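Long-range contact in actibind (Aspergillus niger, PDB 3D3Z), which cleaves RNA as a fungal T2-family ribonuclease, probably secreted, and probably with little base specificity but a preference for adenylic acid: residues F35-P40 and S47-G52. Sequence-based numbering, arbitrary orientation.
Sequences FWDYDP and SWTIHG. With D3Z (1-(5-deoxy-beta-L-xylofuranosyl)pyrimidine-2,4(1H,3H)-dione), chain E; EDO (1,2-ethanediol), chain G.
Phe35 and Thr49 form an antiparallel, hydrogen-bonded pair where strands 29-35 and 49-56 meet: Phe35 N donates to Thr49 O at 2.8 Å, and Thr49 N donates back to Phe35 O at 3.0 Å. A water beside the pair donates to Phe35 O and to Thr49 OG1 (2.7 Å) and accepts from Asp37 N. Two residues past Thr49, His51 and Gly52 both face Thr33 in a classic beta bulge of the RNase T2 sheet. There the phenyl ring of Phe35 stacks, offset, on the imidazole of His51, with centroids 4.1 Å apart and planes at 21°; Phe35 CZ sits over the centre of the imidazole. CG of His51, anti to its backbone N (chi1 -172°), is thereby brought against Phe35 CZ and CE2. His51 is a predicted active-site residue near Glu111, and Phe35 and His51 both line the pocket of the bound uracil nucleoside. On the side opposite Phe35 and Thr49, Trp36 CB lies over the indole of Trp48, 3.5 Å from the centroid of its six-membered ring. The two indoles are inclined at 44°, with Trp36 CE3 reaching Trp48 CD1 at 3.4 Å. Trp36 NE1 bonds to Pro233 O and Trp48 NE1 to Tyr232 OH.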
ATOM      1  N   PHE A  35      -1.752   6.170   5.237  1.00 14.92           N
ATOM      2  CA  PHE A  35      -2.262   6.854   6.412  1.00 16.32           C
ATOM      3  C   PHE A  35      -1.991   8.347   6.385  1.00 16.41           C
ATOM      4  O   PHE A  35      -0.979   8.748   5.879  1.00 16.82           O
ATOM      5  CB  PHE A  35      -1.460   6.398   7.622  1.00 17.03           C
ATOM      6  CG  PHE A  35      -1.888   5.098   8.169  1.00 20.27           C
ATOM      7  CD1 PHE A  35      -3.220   4.840   8.384  1.00 21.99           C
ATOM      8  CD2 PHE A  35      -0.949   4.144   8.549  1.00 20.07           C
ATOM      9  CE1 PHE A  35      -3.607   3.669   8.945  1.00 21.10           C
ATOM     10  CE2 PHE A  35      -1.357   2.963   9.106  1.00 21.44           C
ATOM     11  CZ  PHE A  35      -2.677   2.729   9.301  1.00 21.68           C
ATOM     12  N   TRP A  36      -2.899   9.110   6.989  1.00 17.98           N
ATOM     13  CA  TRP A  36      -2.660  10.486   7.427  1.00 17.74           C
ATOM     14  C   TRP A  36      -2.706  10.499   8.987  1.00 18.64           C
ATOM     15  O   TRP A  36      -3.793  10.508   9.608  1.00 17.86           O
ATOM     16  CB  TRP A  36      -3.709  11.438   6.775  1.00 18.04           C
ATOM     17  CG  TRP A  36      -3.478  12.852   7.139  1.00 17.88           C
ATOM     18  CD1 TRP A  36      -4.204  13.633   8.041  1.00 18.79           C
ATOM     19  CD2 TRP A  36      -2.439  13.681   6.637  1.00 20.57           C
ATOM     20  NE1 TRP A  36      -3.640  14.882   8.125  1.00 19.14           N
ATOM     21  CE2 TRP A  36      -2.585  14.954   7.252  1.00 19.52           C
ATOM     22  CE3 TRP A  36      -1.412  13.491   5.702  1.00 19.16           C
ATOM     23  CZ2 TRP A  36      -1.722  16.000   6.988  1.00 19.43           C
ATOM     24  CZ3 TRP A  36      -0.550  14.552   5.435  1.00 18.74           C
ATOM     25  CH2 TRP A  36      -0.718  15.789   6.070  1.00 19.14           C
ATOM     26  N   ASP A  37      -1.536  10.420   9.627  1.00 18.41           N
ATOM     27  CA  ASP A  37      -1.426  10.318  11.064  1.00 18.78           C
ATOM     28  C   ASP A  37      -1.187  11.726  11.606  1.00 19.02           C
ATOM     29  O   ASP A  37      -0.132  12.312  11.379  1.00 17.71           O
ATOM     30  CB  ASP A  37      -0.267   9.383  11.479  1.00 19.29           C
ATOM     31  CG  ASP A  37      -0.524   7.896  11.178  1.00 21.08           C
ATOM     32  OD1 ASP A  37      -1.686   7.474  10.975  1.00 25.81           O
ATOM     33  OD2 ASP A  37       0.484   7.118  11.155  1.00 19.34           O
ATOM     34  N   TYR A  38      -2.206  12.316  12.261  1.00 18.92           N
ATOM     35  CA  TYR A  38      -2.131  13.715  12.797  1.00 19.52           C
ATOM     36  C   TYR A  38      -2.099  13.774  14.358  1.00 19.12           C
ATOM     37  O   TYR A  38      -1.478  14.690  14.987  1.00 17.84           O
ATOM     38  CB  TYR A  38      -3.281  14.571  12.193  1.00 20.16           C
ATOM     39  CG  TYR A  38      -4.613  13.981  12.505  1.00 18.53           C
ATOM     40  CD1 TYR A  38      -5.221  13.081  11.611  1.00 16.81           C
ATOM     41  CD2 TYR A  38      -5.211  14.187  13.755  1.00 22.32           C
ATOM     42  CE1 TYR A  38      -6.407  12.442  11.933  1.00 20.49           C
ATOM     43  CE2 TYR A  38      -6.421  13.566  14.080  1.00 20.74           C
ATOM     44  CZ  TYR A  38      -7.021  12.715  13.155  1.00 18.64           C
ATOM     45  OH  TYR A  38      -8.185  12.061  13.511  1.00 22.04           O
ATOM     46  N   ASP A  39      -2.672  12.773  15.025  1.00 20.01           N
ATOM     47  CA  ASP A  39      -2.615  12.763  16.469  1.00 20.24           C
ATOM     48  C   ASP A  39      -2.450  11.368  17.046  1.00 20.78           C
ATOM     49  O   ASP A  39      -3.438  10.705  17.287  1.00 19.53           O
ATOM     50  CB  ASP A  39      -3.872  13.448  17.081  1.00 20.49           C
ATOM     51  CG  ASP A  39      -3.822  13.526  18.629  1.00 20.75           C
ATOM     52  OD1 ASP A  39      -2.792  13.155  19.227  1.00 22.26           O
ATOM     53  OD2 ASP A  39      -4.826  13.958  19.279  1.00 24.09           O
ATOM     54  N   PRO A  40      -1.198  10.925  17.283  1.00 20.78           N
ATOM     55  CA  PRO A  40       0.056  11.646  17.071  1.00 20.62           C
ATOM     56  C   PRO A  40       0.431  11.706  15.588  1.00 20.31           C
ATOM     57  O   PRO A  40       0.112  10.818  14.792  1.00 20.29           O
ATOM     58  CB  PRO A  40       1.069  10.807  17.857  1.00 21.69           C
ATOM     59  CG  PRO A  40       0.500   9.420  17.810  1.00 22.56           C
ATOM     60  CD  PRO A  40      -0.965   9.549  17.775  1.00 20.68           C
ATOM     61  N   SER A  47       3.302  14.981   3.688  1.00 20.11           N
ATOM     62  CA  SER A  47       3.181  13.712   3.018  1.00 18.89           C
ATOM     63  C   SER A  47       2.366  12.773   3.854  1.00 18.22           C
ATOM     64  O   SER A  47       2.467  12.750   5.063  1.00 20.25           O
ATOM     65  CB  SER A  47       4.566  13.069   2.741  1.00 17.97           C
ATOM     66  OG  SER A  47       4.419  11.821   2.051  1.00 19.29           O
ATOM     67  N   TRP A  48       1.596  11.969   3.165  1.00 17.78           N
ATOM     68  CA  TRP A  48       0.990  10.796   3.742  1.00 18.22           C
ATOM     69  C   TRP A  48       2.114   9.773   3.904  1.00 18.00           C
ATOM     70  O   TRP A  48       3.235   9.970   3.391  1.00 16.99           O
ATOM     71  CB  TRP A  48      -0.108  10.277   2.826  1.00 19.26           C
ATOM     72  CG  TRP A  48      -1.362  11.158   2.790  1.00 19.52           C
ATOM     73  CD1 TRP A  48      -1.450  12.474   2.436  1.00 21.35           C
ATOM     74  CD2 TRP A  48      -2.690  10.738   3.123  1.00 20.17           C
ATOM     75  NE1 TRP A  48      -2.774  12.909   2.555  1.00 19.93           N
ATOM     76  CE2 TRP A  48      -3.551  11.858   2.967  1.00 21.68           C
ATOM     77  CE3 TRP A  48      -3.231   9.536   3.569  1.00 19.54           C
ATOM     78  CZ2 TRP A  48      -4.915  11.796   3.248  1.00 20.34           C
ATOM     79  CZ3 TRP A  48      -4.605   9.475   3.850  1.00 21.26           C
ATOM     80  CH2 TRP A  48      -5.419  10.589   3.686  1.00 20.92           C
ATOM     81  N   THR A  49       1.797   8.705   4.632  1.00 16.74           N
ATOM     82  CA  THR A  49       2.706   7.577   4.898  1.00 16.81           C
ATOM     83  C   THR A  49       2.080   6.242   4.465  1.00 15.29           C
ATOM     84  O   THR A  49       0.888   6.146   4.177  1.00 16.28           O
ATOM     85  CB  THR A  49       3.066   7.532   6.365  1.00 14.67           C
ATOM     86  OG1 THR A  49       1.891   7.545   7.169  1.00 15.35           O
ATOM     87  CG2 THR A  49       3.906   8.756   6.724  1.00 15.27           C
ATOM     88  N   ILE A  50       2.911   5.199   4.426  1.00 14.90           N
ATOM     89  CA  ILE A  50       2.544   3.868   4.023  1.00 13.30           C
ATOM     90  C   ILE A  50       1.867   3.132   5.164  1.00 13.27           C
ATOM     91  O   ILE A  50       2.301   3.157   6.310  1.00 14.88           O
ATOM     92  CB  ILE A  50       3.798   2.965   3.577  1.00 10.09           C
ATOM     93  CG1 ILE A  50       4.557   3.627   2.390  1.00 13.34           C
ATOM     94  CG2 ILE A  50       3.348   1.520   3.273  1.00 11.80           C
ATOM     95  CD1 ILE A  50       6.016   3.112   2.113  1.00 13.15           C
ATOM     96  N   HIS A  51       0.781   2.482   4.825  1.00 15.69           N
ATOM     97  CA  HIS A  51       0.176   1.466   5.660  1.00 15.86           C
ATOM     98  C   HIS A  51       0.649   0.077   5.169  1.00 16.00           C
ATOM     99  O   HIS A  51       1.176  -0.706   5.924  1.00 14.83           O
ATOM    100  CB  HIS A  51      -1.356   1.599   5.627  1.00 16.11           C
ATOM    101  CG  HIS A  51      -2.085   0.721   6.614  1.00 15.85           C
ATOM    102  ND1 HIS A  51      -3.446   0.838   6.821  1.00 17.05           N
ATOM    103  CD2 HIS A  51      -1.660  -0.251   7.462  1.00 18.79           C
ATOM    104  CE1 HIS A  51      -3.824  -0.038   7.743  1.00 15.97           C
ATOM    105  NE2 HIS A  51      -2.752  -0.693   8.165  1.00 18.87           N
ATOM    106  N   GLY A  52       0.414  -0.211   3.908  1.00 17.30           N
ATOM    107  CA  GLY A  52       0.810  -1.491   3.292  1.00 17.55           C
ATOM    108  C   GLY A  52       0.465  -1.711   1.833  1.00 17.55           C
ATOM    109  O   GLY A  52       0.205  -0.776   1.083  1.00 18.09           O
TER
HETATM  110  N1  D3Z E 252      -1.105   1.160  13.087  0.50 41.40           N
HETATM  111  C2  D3Z E 252       0.266   1.069  13.394  0.50 40.68           C
HETATM  112  N3  D3Z E 252       1.099   2.009  12.957  0.50 40.48           N
HETATM  113  C4  D3Z E 252       0.678   3.038  12.220  0.50 40.63           C
HETATM  114  C5  D3Z E 252      -0.655   3.131  11.917  0.50 41.14           C
HETATM  115  C6  D3Z E 252      -1.555   2.172  12.362  0.50 41.09           C
HETATM  116  O2  D3Z E 252       0.721   0.126  14.074  0.50 40.41           O
HETATM  117  O4  D3Z E 252       1.446   3.932  11.810  0.50 40.47           O
HETATM  118  C1' D3Z E 252      -2.031   0.151  13.535  0.50 41.89           C
HETATM  119  C2' D3Z E 252      -1.204  -1.103  13.732  0.50 44.08           C
HETATM  120  O2' D3Z E 252      -1.126  -1.423  15.133  0.50 45.72           O
HETATM  121  C3' D3Z E 252      -1.848  -2.168  12.861  0.50 43.14           C
HETATM  122  C4' D3Z E 252      -3.055  -1.527  12.201  0.50 44.13           C
HETATM  123  O3' D3Z E 252      -0.948  -2.604  11.857  0.50 43.55           O
HETATM  124  O4' D3Z E 252      -3.008  -0.121  12.514  0.50 44.33           O
HETATM  125  C5' D3Z E 252      -3.019  -1.796  10.701  0.50 43.85           C
HETATM  126  C1  EDO G 254      -3.338   7.555  14.369  1.00 44.20           C
HETATM  127  O1  EDO G 254      -2.468   8.689  14.415  1.00 44.16           O
HETATM  128  C2  EDO G 254      -3.481   6.889  15.738  1.00 43.50           C
HETATM  129  O2  EDO G 254      -4.255   7.752  16.572  1.00 44.19           O
HETATM  130  O   HOH W   1       1.019   9.906   8.144  1.00 14.91           O